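Local coordinates for N-acetylmuramoyl-l-alanine amidase AMID (Escherichia coli, PDB 2WKX) that hydrolyses, with a catalytic zinc ion, the amide link between N-acetylmuramoyl and L-amino acid residues in cell-wall glycopeptides, at the interface of chains A and B. Coordinates in Å, arbitrary orientation; residue numbers count along the deposited sequence, not the author numbering. Chains: chain A/B, N-acetylmuramoyl-l-alanine amidase AMID.

Contact 1: the interface of chains A and B. Residues chain A 48-51, 53-54, 75-76, 81-83; chain B 21-22, 24-25.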
ATOM      1  N   LEU A  48       7.007  18.423  11.747  1.00  9.49           N
ATOM      2  CA  LEU A  48       7.246  17.237  10.917  1.00  8.84           C
ATOM      3  C   LEU A  48       8.078  16.166  11.627  1.00 10.29           C
ATOM      4  O   LEU A  48       8.274  15.069  11.103  1.00  9.52           O
ATOM      5  CB  LEU A  48       7.892  17.635   9.591  1.00  8.63           C
ATOM      6  CG  LEU A  48       6.916  18.342   8.631  1.00  7.92           C
ATOM      7  CD1 LEU A  48       7.722  19.054   7.533  1.00  9.95           C
ATOM      8  CD2 LEU A  48       5.882  17.368   8.016  1.00  9.95           C
ATOM      9  N   THR A  49       8.554  16.503  12.823  1.00 11.71           N
ATOM     10  CA  THR A  49       9.246  15.536  13.675  1.00 12.94           C
ATOM     11  C   THR A  49       8.411  15.184  14.932  1.00 16.00           C
ATOM     12  O   THR A  49       8.922  14.485  15.810  1.00 17.21           O
ATOM     13  CB  THR A  49      10.706  15.995  14.032  1.00 13.27           C
ATOM     14  OG1 THR A  49      10.682  17.286  14.654  1.00 11.05           O
ATOM     15  CG2 THR A  49      11.584  16.056  12.782  1.00 12.67           C
ATOM     16  N   ASP A  50       7.152  15.646  15.004  1.00 16.36           N
ATOM     17  CA  ASP A  50       6.240  15.384  16.147  1.00 19.21           C
ATOM     18  C   ASP A  50       5.550  14.012  16.054  1.00 19.51           C
ATOM     19  O   ASP A  50       5.921  13.181  15.219  1.00 20.52           O
ATOM     20  CB  ASP A  50       5.249  16.542  16.443  1.00 21.42           C
ATOM     21  CG  ASP A  50       4.020  16.634  15.480  1.00 24.17           C
ATOM     22  OD1 ASP A  50       3.696  15.735  14.669  1.00 21.31           O
ATOM     23  OD2 ASP A  50       3.335  17.683  15.543  1.00 25.22           O
ATOM     24  N   LYS A  51       4.566  13.775  16.915  1.00 22.18           N
ATOM     25  CA  LYS A  51       3.930  12.453  16.984  1.00 25.31           C
ATOM     26  C   LYS A  51       2.843  12.220  15.930  1.00 23.02           C
ATOM     27  O   LYS A  51       2.428  11.080  15.725  1.00 23.99           O
ATOM     28  CB  LYS A  51       3.377  12.193  18.392  1.00 27.29           C
ATOM     29  CG  LYS A  51       4.457  11.950  19.449  1.00 30.64           C
ATOM     30  CD  LYS A  51       3.870  11.602  20.824  1.00 32.12           C
ATOM     31  CE  LYS A  51       3.266  12.827  21.512  1.00 35.45           C
ATOM     32  NZ  LYS A  51       3.061  12.600  22.978  1.00 37.64           N
ATOM     33  N   VAL A  53       2.527  13.810  12.454  1.00 14.37           N
ATOM     34  CA  VAL A  53       2.795  14.034  11.028  0.50 12.07           C
ATOM     35  C   VAL A  53       4.312  14.003  10.768  1.00 11.07           C
ATOM     36  O   VAL A  53       5.108  14.277  11.672  1.00 10.25           O
ATOM     37  CB  VAL A  53       2.119  15.376  10.569  0.50 13.64           C
ATOM     38  CG1 VAL A  53       2.708  16.582  11.288  0.50 14.12           C
ATOM     39  CG2 VAL A  53       2.175  15.595   9.061  0.50 13.09           C
ATOM     40  N   SER A  54       4.710  13.691   9.536  1.00  9.59           N
ATOM     41  CA  SER A  54       6.124  13.704   9.143  1.00  7.91           C
ATOM     42  C   SER A  54       6.183  13.720   7.610  1.00  9.57           C
ATOM     43  O   SER A  54       5.146  13.612   6.953  1.00 12.33           O
ATOM     44  CB  SER A  54       6.869  12.470   9.709  1.00  8.64           C
ATOM     45  OG  SER A  54       6.351  11.241   9.189  1.00  8.93           O
ATOM     46  N   LEU A  75      14.180  13.564   7.033  1.00  7.45           N
ATOM     47  CA  LEU A  75      13.609  13.242   8.354  1.00  8.99           C
ATOM     48  C   LEU A  75      13.221  11.786   8.593  1.00  9.19           C
ATOM     49  O   LEU A  75      13.080  11.363   9.751  1.00  9.24           O
ATOM     50  CB  LEU A  75      12.335  14.069   8.558  1.00  8.17           C
ATOM     51  CG  LEU A  75      12.416  15.567   8.251  1.00  9.45           C
ATOM     52  CD1 LEU A  75      11.064  16.221   8.476  1.00  8.86           C
ATOM     53  CD2 LEU A  75      13.515  16.206   9.109  1.00  9.23           C
ATOM     54  N   VAL A  76      13.002  11.050   7.507  1.00  9.43           N
ATOM     55  CA  VAL A  76      12.568   9.643   7.583  1.00  7.49           C
ATOM     56  C   VAL A  76      13.318   8.862   6.512  1.00  9.15           C
ATOM     57  O   VAL A  76      13.393   9.331   5.369  1.00  8.72           O
ATOM     58  CB  VAL A  76      11.017   9.492   7.332  1.00  7.15           C
ATOM     59  CG1 VAL A  76      10.593   7.990   7.312  1.00  6.66           C
ATOM     60  CG2 VAL A  76      10.190  10.306   8.343  1.00  6.85           C
ATOM     61  N   LEU A  81       7.647   4.389   5.882  1.00  7.37           N
ATOM     62  CA  LEU A  81       6.614   5.373   5.549  1.00  7.37           C
ATOM     63  C   LEU A  81       6.704   6.565   6.518  1.00  6.18           C
ATOM     64  O   LEU A  81       7.082   6.406   7.704  1.00  7.89           O
ATOM     65  CB  LEU A  81       5.199   4.751   5.521  1.00  6.68           C
ATOM     66  CG  LEU A  81       4.524   4.167   6.771  1.00  7.73           C
ATOM     67  CD1 LEU A  81       3.830   5.271   7.615  1.00  7.41           C
ATOM     68  CD2 LEU A  81       3.486   3.117   6.387  1.00  8.67           C
ATOM     69  N   ALA A  82       6.368   7.736   5.983  1.00  7.45           N
ATOM     70  CA  ALA A  82       6.168   8.958   6.760  1.00  6.37           C
ATOM     71  C   ALA A  82       4.659   9.241   6.791  1.00  5.78           C
ATOM     72  O   ALA A  82       3.903   8.726   5.955  1.00  6.58           O
ATOM     73  CB  ALA A  82       6.917  10.113   6.122  1.00  7.59           C
ATOM     74  N   TRP A  83       4.207  10.064   7.734  1.00  5.89           N
ATOM     75  CA  TRP A  83       2.772  10.357   7.850  1.00  7.25           C
ATOM     76  C   TRP A  83       2.489  11.707   7.194  1.00  7.43           C
ATOM     77  O   TRP A  83       2.347  12.709   7.892  1.00  7.51           O
ATOM     78  CB  TRP A  83       2.354  10.355   9.327  1.00  9.48           C
ATOM     79  CG  TRP A  83       2.045   8.971   9.879  1.00 11.71           C
ATOM     80  CD1 TRP A  83       2.009   7.778   9.190  1.00 12.05           C
ATOM     81  CD2 TRP A  83       1.660   8.665  11.225  1.00 13.14           C
ATOM     82  NE1 TRP A  83       1.642   6.748  10.041  1.00 14.09           N
ATOM     83  CE2 TRP A  83       1.426   7.269  11.293  1.00 12.46           C
ATOM     84  CE3 TRP A  83       1.490   9.439  12.385  1.00 13.62           C
ATOM     85  CZ2 TRP A  83       1.034   6.630  12.480  1.00 14.67           C
ATOM     86  CZ3 TRP A  83       1.108   8.802  13.563  1.00 12.53           C
ATOM     87  CH2 TRP A  83       0.888   7.411  13.601  1.00 13.98           C
TER
ATOM     88  N   GLN B  21      15.601  13.381  13.179  1.00 14.13           N
ATOM     89  CA  GLN B  21      14.758  12.237  12.785  1.00 18.18           C
ATOM     90  C   GLN B  21      13.318  12.411  13.268  1.00 15.30           C
ATOM     91  O   GLN B  21      13.104  12.715  14.441  1.00 16.57           O
ATOM     92  CB  GLN B  21      15.300  10.925  13.369  1.00 20.91           C
ATOM     93  CG  GLN B  21      16.751  10.602  13.066  1.00 24.37           C
ATOM     94  CD  GLN B  21      17.274   9.452  13.923  1.00 26.97           C
ATOM     95  OE1 GLN B  21      16.931   8.286  13.698  1.00 29.18           O
ATOM     96  NE2 GLN B  21      18.112   9.778  14.910  1.00 27.45           N
ATOM     97  N   ALA B  22      12.339  12.199  12.381  1.00 11.98           N
ATOM     98  CA  ALA B  22      10.927  12.253  12.755  1.00  9.43           C
ATOM     99  C   ALA B  22      10.551  11.071  13.644  1.00 11.04           C
ATOM    100  O   ALA B  22      11.054   9.949  13.457  1.00 11.81           O
ATOM    101  CB  ALA B  22      10.041  12.232  11.499  1.00  7.73           C
ATOM    102  N   ALA B  24       7.356   9.970  13.681  1.00 11.42           N
ATOM    103  CA  ALA B  24       6.363   9.232  12.879  1.00 10.79           C
ATOM    104  C   ALA B  24       7.062   8.607  11.670  1.00 11.36           C
ATOM    105  O   ALA B  24       7.106   9.175  10.575  1.00 11.67           O
ATOM    106  CB  ALA B  24       5.211  10.145  12.467  1.00 10.38           C
ATOM    107  N   ALA B  25       7.658   7.439  11.906  1.00  9.23           N
ATOM    108  CA  ALA B  25       8.359   6.679  10.883  1.00 11.69           C
ATOM    109  C   ALA B  25       8.066   5.222  11.199  1.00 12.00           C
ATOM    110  O   ALA B  25       8.387   4.743  12.307  1.00 11.02           O
ATOM    111  CB  ALA B  25       9.844   6.944  10.937  1.00 12.36           C
TER
HETATM  112  O   HOH W   1      12.727   8.944  11.372  1.00 20.98           O
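Chain B enters as an extended segment that passes into strand 25-27, where B:Ala25 forms an antiparallel bridge with A:Ala82 of strand 80-82. Much of the polar contact runs through main chain. The N-H of B:Ala22 meets a lone pair of the A:Leu75 carbonyl O at 2.9 Å, almost straight at 171°, and a water bound to that same carbonyl also reaches the B:Ala22 O. A:Ser54 adds a side-chain bond. A:Ser54 OG sits in the crowded position between its own backbone N and carbonyl carbon (chi1 63°), from where the hydroxyl donates in the carbonyl plane to B:Ala24 O at 2.6 Å. A:Ser54 OG also accepts the N-H of A:Trp83 N at 2.8 Å, so a small hydroxyl that both gives and takes suits this place. An alanine here would remove both the donor to B:Ala24 O and the acceptor of A:Trp83 N, and would probably loosen the incoming segment. Methyl groups add to the fit. The B:Ala22 CB lies 3.7 Å from A:Val76 CG2, the branch beside the backbone N, while CG1, anti to that N (chi1 176°), touches the B:Ala25 methyl. The B:Ala24 methyl CB comes over a face of the A:Trp83 benzo ring, 3.8 Å from CE3. Alanine probably suits these positions because the short side chain lets the backbones come close enough to bond. The patch is one half of a two-fold pair in which each copy lends its N-terminal segment to the other, a reciprocal docking that may hold a dimer together, though the structure alone does not show that it persists in the cell.

Contact 2: the interface of chains A and B. Residues chain A 10-11, 13-17; chain B 66-67, 69-72, 132.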
ATOM      1  N   GLU A  10      23.353 -17.351   6.892  1.00 24.11           N
ATOM      2  CA  GLU A  10      23.122 -18.076   8.142  1.00 24.13           C
ATOM      3  C   GLU A  10      22.229 -17.257   9.069  1.00 24.45           C
ATOM      4  O   GLU A  10      22.497 -16.081   9.290  1.00 23.39           O
ATOM      5  CB  GLU A  10      24.443 -18.391   8.852  1.00 24.91           C
ATOM      6  CG  GLU A  10      25.424 -19.257   8.057  1.00 25.77           C
ATOM      7  CD  GLU A  10      24.955 -20.693   7.849  1.00 25.95           C
ATOM      8  OE1 GLU A  10      25.594 -21.419   7.057  1.00 26.95           O
ATOM      9  OE2 GLU A  10      23.953 -21.106   8.468  1.00 28.87           O
ATOM     10  N   LYS A  11      21.173 -17.880   9.595  1.00 22.90           N
ATOM     11  CA  LYS A  11      20.279 -17.242  10.559  1.00 23.68           C
ATOM     12  C   LYS A  11      20.152 -18.128  11.795  1.00 24.61           C
ATOM     13  O   LYS A  11      20.730 -19.223  11.853  1.00 25.31           O
ATOM     14  CB  LYS A  11      18.896 -16.979   9.935  1.00 24.12           C
ATOM     15  CG  LYS A  11      18.882 -15.939   8.810  1.00 26.02           C
ATOM     16  CD  LYS A  11      19.152 -14.545   9.327  1.00 26.22           C
ATOM     17  CE  LYS A  11      18.970 -13.496   8.242  1.00 26.60           C
ATOM     18  NZ  LYS A  11      19.072 -12.121   8.788  1.00 26.05           N
ATOM     19  N   GLY A  13      18.289 -20.702  13.717  1.00 19.31           N
ATOM     20  CA  GLY A  13      17.273 -21.725  13.524  1.00 17.90           C
ATOM     21  C   GLY A  13      16.973 -22.089  12.077  1.00 15.09           C
ATOM     22  O   GLY A  13      16.148 -22.963  11.839  1.00 15.65           O
ATOM     23  N   TYR A  14      17.624 -21.423  11.121  1.00 12.31           N
ATOM     24  CA  TYR A  14      17.457 -21.716   9.689  1.00 11.22           C
ATOM     25  C   TYR A  14      18.558 -21.032   8.879  1.00 12.58           C
ATOM     26  O   TYR A  14      19.265 -20.154   9.390  1.00 12.38           O
ATOM     27  CB  TYR A  14      16.070 -21.274   9.151  1.00 10.12           C
ATOM     28  CG  TYR A  14      15.830 -19.775   9.229  1.00  9.32           C
ATOM     29  CD1 TYR A  14      15.970 -18.962   8.098  1.00  7.53           C
ATOM     30  CD2 TYR A  14      15.514 -19.169  10.446  1.00  8.74           C
ATOM     31  CE1 TYR A  14      15.753 -17.556   8.170  1.00  8.77           C
ATOM     32  CE2 TYR A  14      15.313 -17.787  10.536  1.00  8.74           C
ATOM     33  CZ  TYR A  14      15.438 -16.990   9.399  1.00  9.24           C
ATOM     34  OH  TYR A  14      15.237 -15.629   9.479  1.00 10.32           O
ATOM     35  N   GLN A  15      18.706 -21.425   7.617  1.00 10.59           N
ATOM     36  CA  GLN A  15      19.538 -20.653   6.698  1.00 11.88           C
ATOM     37  C   GLN A  15      18.758 -20.269   5.444  1.00 11.80           C
ATOM     38  O   GLN A  15      17.772 -20.942   5.083  1.00 11.08           O
ATOM     39  CB  GLN A  15      20.845 -21.377   6.368  1.00 15.25           C
ATOM     40  CG  GLN A  15      20.668 -22.700   5.704  1.00 15.52           C
ATOM     41  CD  GLN A  15      21.982 -23.342   5.240  1.00 15.96           C
ATOM     42  OE1 GLN A  15      21.970 -24.052   4.243  1.00 16.54           O
ATOM     43  NE2 GLN A  15      23.086 -23.124   5.955  1.00 18.56           N
ATOM     44  N   LEU A  16      19.195 -19.192   4.788  1.00  9.30           N
ATOM     45  CA  LEU A  16      18.531 -18.727   3.567  1.00 10.79           C
ATOM     46  C   LEU A  16      19.402 -18.940   2.338  1.00 11.76           C
ATOM     47  O   LEU A  16      20.578 -18.569   2.322  1.00 13.18           O
ATOM     48  CB  LEU A  16      18.116 -17.245   3.656  1.00  8.78           C
ATOM     49  CG  LEU A  16      17.064 -16.943   4.712  1.00  8.87           C
ATOM     50  CD1 LEU A  16      16.930 -15.425   4.857  1.00  9.74           C
ATOM     51  CD2 LEU A  16      15.725 -17.614   4.368  1.00  6.66           C
ATOM     52  N   ASP A  17      18.802 -19.539   1.313  1.00 11.00           N
ATOM     53  CA  ASP A  17      19.460 -19.709   0.030  1.00  9.64           C
ATOM     54  C   ASP A  17      18.940 -18.610  -0.913  1.00  9.55           C
ATOM     55  O   ASP A  17      17.765 -18.601  -1.309  1.00  8.35           O
ATOM     56  CB  ASP A  17      19.177 -21.120  -0.489  1.00  9.16           C
ATOM     57  CG  ASP A  17      19.974 -21.471  -1.726  1.00 12.12           C
ATOM     58  OD1 ASP A  17      20.350 -20.563  -2.500  1.00 12.99           O
ATOM     59  OD2 ASP A  17      20.211 -22.680  -1.919  1.00 12.73           O
TER
ATOM     60  N   TYR B  66      21.588 -28.251   6.596  1.00 16.57           N
ATOM     61  CA  TYR B  66      23.017 -27.978   6.458  1.00 19.22           C
ATOM     62  C   TYR B  66      23.422 -27.144   7.656  1.00 19.89           C
ATOM     63  O   TYR B  66      22.696 -26.213   8.031  1.00 15.88           O
ATOM     64  CB  TYR B  66      23.318 -27.165   5.199  1.00 20.74           C
ATOM     65  CG  TYR B  66      22.809 -27.778   3.923  1.00 22.38           C
ATOM     66  CD1 TYR B  66      21.570 -27.405   3.403  1.00 18.84           C
ATOM     67  CD2 TYR B  66      23.563 -28.734   3.236  1.00 23.10           C
ATOM     68  CE1 TYR B  66      21.095 -27.961   2.234  1.00 21.01           C
ATOM     69  CE2 TYR B  66      23.087 -29.307   2.059  1.00 23.05           C
ATOM     70  CZ  TYR B  66      21.855 -28.903   1.566  1.00 23.13           C
ATOM     71  OH  TYR B  66      21.366 -29.455   0.410  1.00 24.88           O
ATOM     72  N   ASN B  67      24.575 -27.464   8.240  1.00 22.32           N
ATOM     73  CA  ASN B  67      25.067 -26.753   9.425  1.00 24.23           C
ATOM     74  C   ASN B  67      24.107 -26.869  10.608  1.00 22.07           C
ATOM     75  O   ASN B  67      24.006 -25.946  11.420  1.00 22.33           O
ATOM     76  CB  ASN B  67      25.328 -25.274   9.101  1.00 26.80           C
ATOM     77  CG  ASN B  67      26.798 -24.916   9.115  1.00 31.46           C
ATOM     78  OD1 ASN B  67      27.606 -25.549   9.802  1.00 31.74           O
ATOM     79  ND2 ASN B  67      27.152 -23.874   8.365  1.00 34.00           N
ATOM     80  N   LYS B  69      20.887 -26.816  10.404  1.00 13.73           N
ATOM     81  CA  LYS B  69      19.755 -25.900  10.213  1.00 10.83           C
ATOM     82  C   LYS B  69      18.990 -26.215   8.939  1.00  9.49           C
ATOM     83  O   LYS B  69      19.622 -26.552   7.933  1.00  9.13           O
ATOM     84  CB  LYS B  69      20.232 -24.446  10.093  1.00 12.52           C
ATOM     85  CG  LYS B  69      21.109 -23.934  11.226  1.00 15.76           C
ATOM     86  CD  LYS B  69      21.516 -22.504  10.939  1.00 15.90           C
ATOM     87  CE  LYS B  69      22.467 -22.030  12.002  1.00 19.23           C
ATOM     88  NZ  LYS B  69      22.971 -20.704  11.595  1.00 21.28           N
ATOM     89  N   PRO B  70      17.638 -26.072   8.963  1.00  8.30           N
ATOM     90  CA  PRO B  70      16.831 -26.227   7.740  1.00  7.29           C
ATOM     91  C   PRO B  70      17.112 -25.095   6.744  1.00  7.50           C
ATOM     92  O   PRO B  70      17.261 -23.938   7.160  1.00  9.84           O
ATOM     93  CB  PRO B  70      15.379 -26.129   8.246  1.00  7.71           C
ATOM     94  CG  PRO B  70      15.454 -25.326   9.517  1.00  8.62           C
ATOM     95  CD  PRO B  70      16.803 -25.739  10.135  1.00  7.92           C
ATOM     96  N   ARG B  71      17.187 -25.422   5.454  1.00  7.39           N
ATOM     97  CA  ARG B  71      17.396 -24.413   4.410  1.00  7.46           C
ATOM     98  C   ARG B  71      16.065 -23.967   3.806  1.00  9.33           C
ATOM     99  O   ARG B  71      15.228 -24.806   3.427  1.00  8.38           O
ATOM    100  CB  ARG B  71      18.321 -24.948   3.306  1.00  9.04           C
ATOM    101  CG  ARG B  71      18.611 -23.951   2.185  1.00  7.97           C
ATOM    102  CD  ARG B  71      19.663 -24.492   1.212  1.00 10.15           C
ATOM    103  NE  ARG B  71      20.990 -24.412   1.808  1.00 10.88           N
ATOM    104  CZ  ARG B  71      22.117 -24.789   1.198  1.00 14.59           C
ATOM    105  NH1 ARG B  71      22.087 -25.269  -0.040  1.00 15.14           N
ATOM    106  NH2 ARG B  71      23.275 -24.693   1.831  1.00 12.67           N
ATOM    107  N   ILE B  72      15.901 -22.645   3.733  1.00  6.58           N
ATOM    108  CA  ILE B  72      14.735 -21.983   3.136  1.00  8.31           C
ATOM    109  C   ILE B  72      15.220 -21.103   1.975  1.00  9.56           C
ATOM    110  O   ILE B  72      16.287 -20.491   2.080  1.00  8.45           O
ATOM    111  CB  ILE B  72      13.962 -21.137   4.212  1.00  9.14           C
ATOM    112  CG1 ILE B  72      13.330 -22.031   5.297  1.00  8.77           C
ATOM    113  CG2 ILE B  72      12.863 -20.252   3.583  1.00  7.44           C
ATOM    114  CD1 ILE B  72      12.879 -21.243   6.576  1.00  9.84           C
ATOM    115  N   PRO B 132      11.002 -20.037  13.219  1.00  9.93           N
ATOM    116  CA  PRO B 132      12.027 -18.970  13.389  1.00 11.06           C
ATOM    117  C   PRO B 132      12.036 -17.915  12.280  1.00 10.60           C
ATOM    118  O   PRO B 132      12.308 -16.744  12.557  1.00  8.46           O
ATOM    119  CB  PRO B 132      13.369 -19.733  13.419  1.00 11.49           C
ATOM    120  CG  PRO B 132      13.075 -21.037  12.724  1.00 11.48           C
ATOM    121  CD  PRO B 132      11.645 -21.364  13.129  1.00  8.42           C
TER
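A:Gln15 holds its CG in the crowded position between backbone N and carbonyl carbon (chi1 61°) and then runs extended, whereas B:Arg71 starts anti to its backbone N (chi1 -179°) and bends at chi3, -76°, to turn its guanidinium back toward the amide. The motif is an intermolecular parallel β-pairing: strand 15-17 of chain A lines up along strand 69-74 of chain B in this family 2 amidase fold. A:Gln15 N donates to B:Pro70 O at 2.9 Å, B:Ile72 N to A:Gln15 O nearly along its C=O axis, and A:Asp17 N to B:Ile72 O at 2.8 Å. Proline, with no N-H to give, suits a place where its carbonyl accepts the bond and its ring packs beside A:Gly13 and A:Tyr14.

Above this ladder the guanidinium grips one oxygen side-on: NE of B:Arg71 reaches A:Gln15 OE1 at 2.6 Å and NH2 reaches it at 2.8 Å, with amide and guanidinium nearly coplanar. The B:Tyr66 ring lies off one guanidinium face, CD1 offset toward the rim, and probably helps fix its rotation. A:Asp17 approaches across, its carboxylate perpendicular to the guanidinium and OD2 3.7 Å from NH1 of B:Arg71, a long salt bridge.

B:Lys69 stays extended beyond CG, so its NZ reaches the A:Lys11 carbonyl O at 2.7 Å; it also forms a salt bridge to A:Glu10 OE2, with a weak hydrogen bond. The other carboxylate oxygen, A:Glu10 OE1, takes the amide N-H of the poorly ordered B:Asn67 from above the carboxylate plane.

On the opposite flank A:Tyr14, also in the crowded rotamer, has CD2 3.7 Å from CB of B:Pro132 on helix 124-141, the side chains sliding past each other in opposite directions. B:Ile72 CD1 approaches from the same side of the ring plane, beyond the rim at CD1, and B:Ile72 CB meets A:Leu16 CD2 at 3.9 Å, the two chains side by side.

The centres of contact 1 and contact 2 lie about 36 Å apart and share no residues. They are linked through the N-terminal stretch: chain A gives residues 10-17 to contact 2, chain B 21-25 to contact 1. By two-fold symmetry each copy's stretch binds both regions of its partner, and strand 69-74, which chain B uses in contact 2, leads in each copy into residues 75-76, which chain A uses in contact 1. The centre of contact 1 lies about 10 Å from A:Glu104, the catalytic proton acceptor, that of contact 2 about 42 Å, so this docking could bear on the active-site surroundings and on dimer assembly.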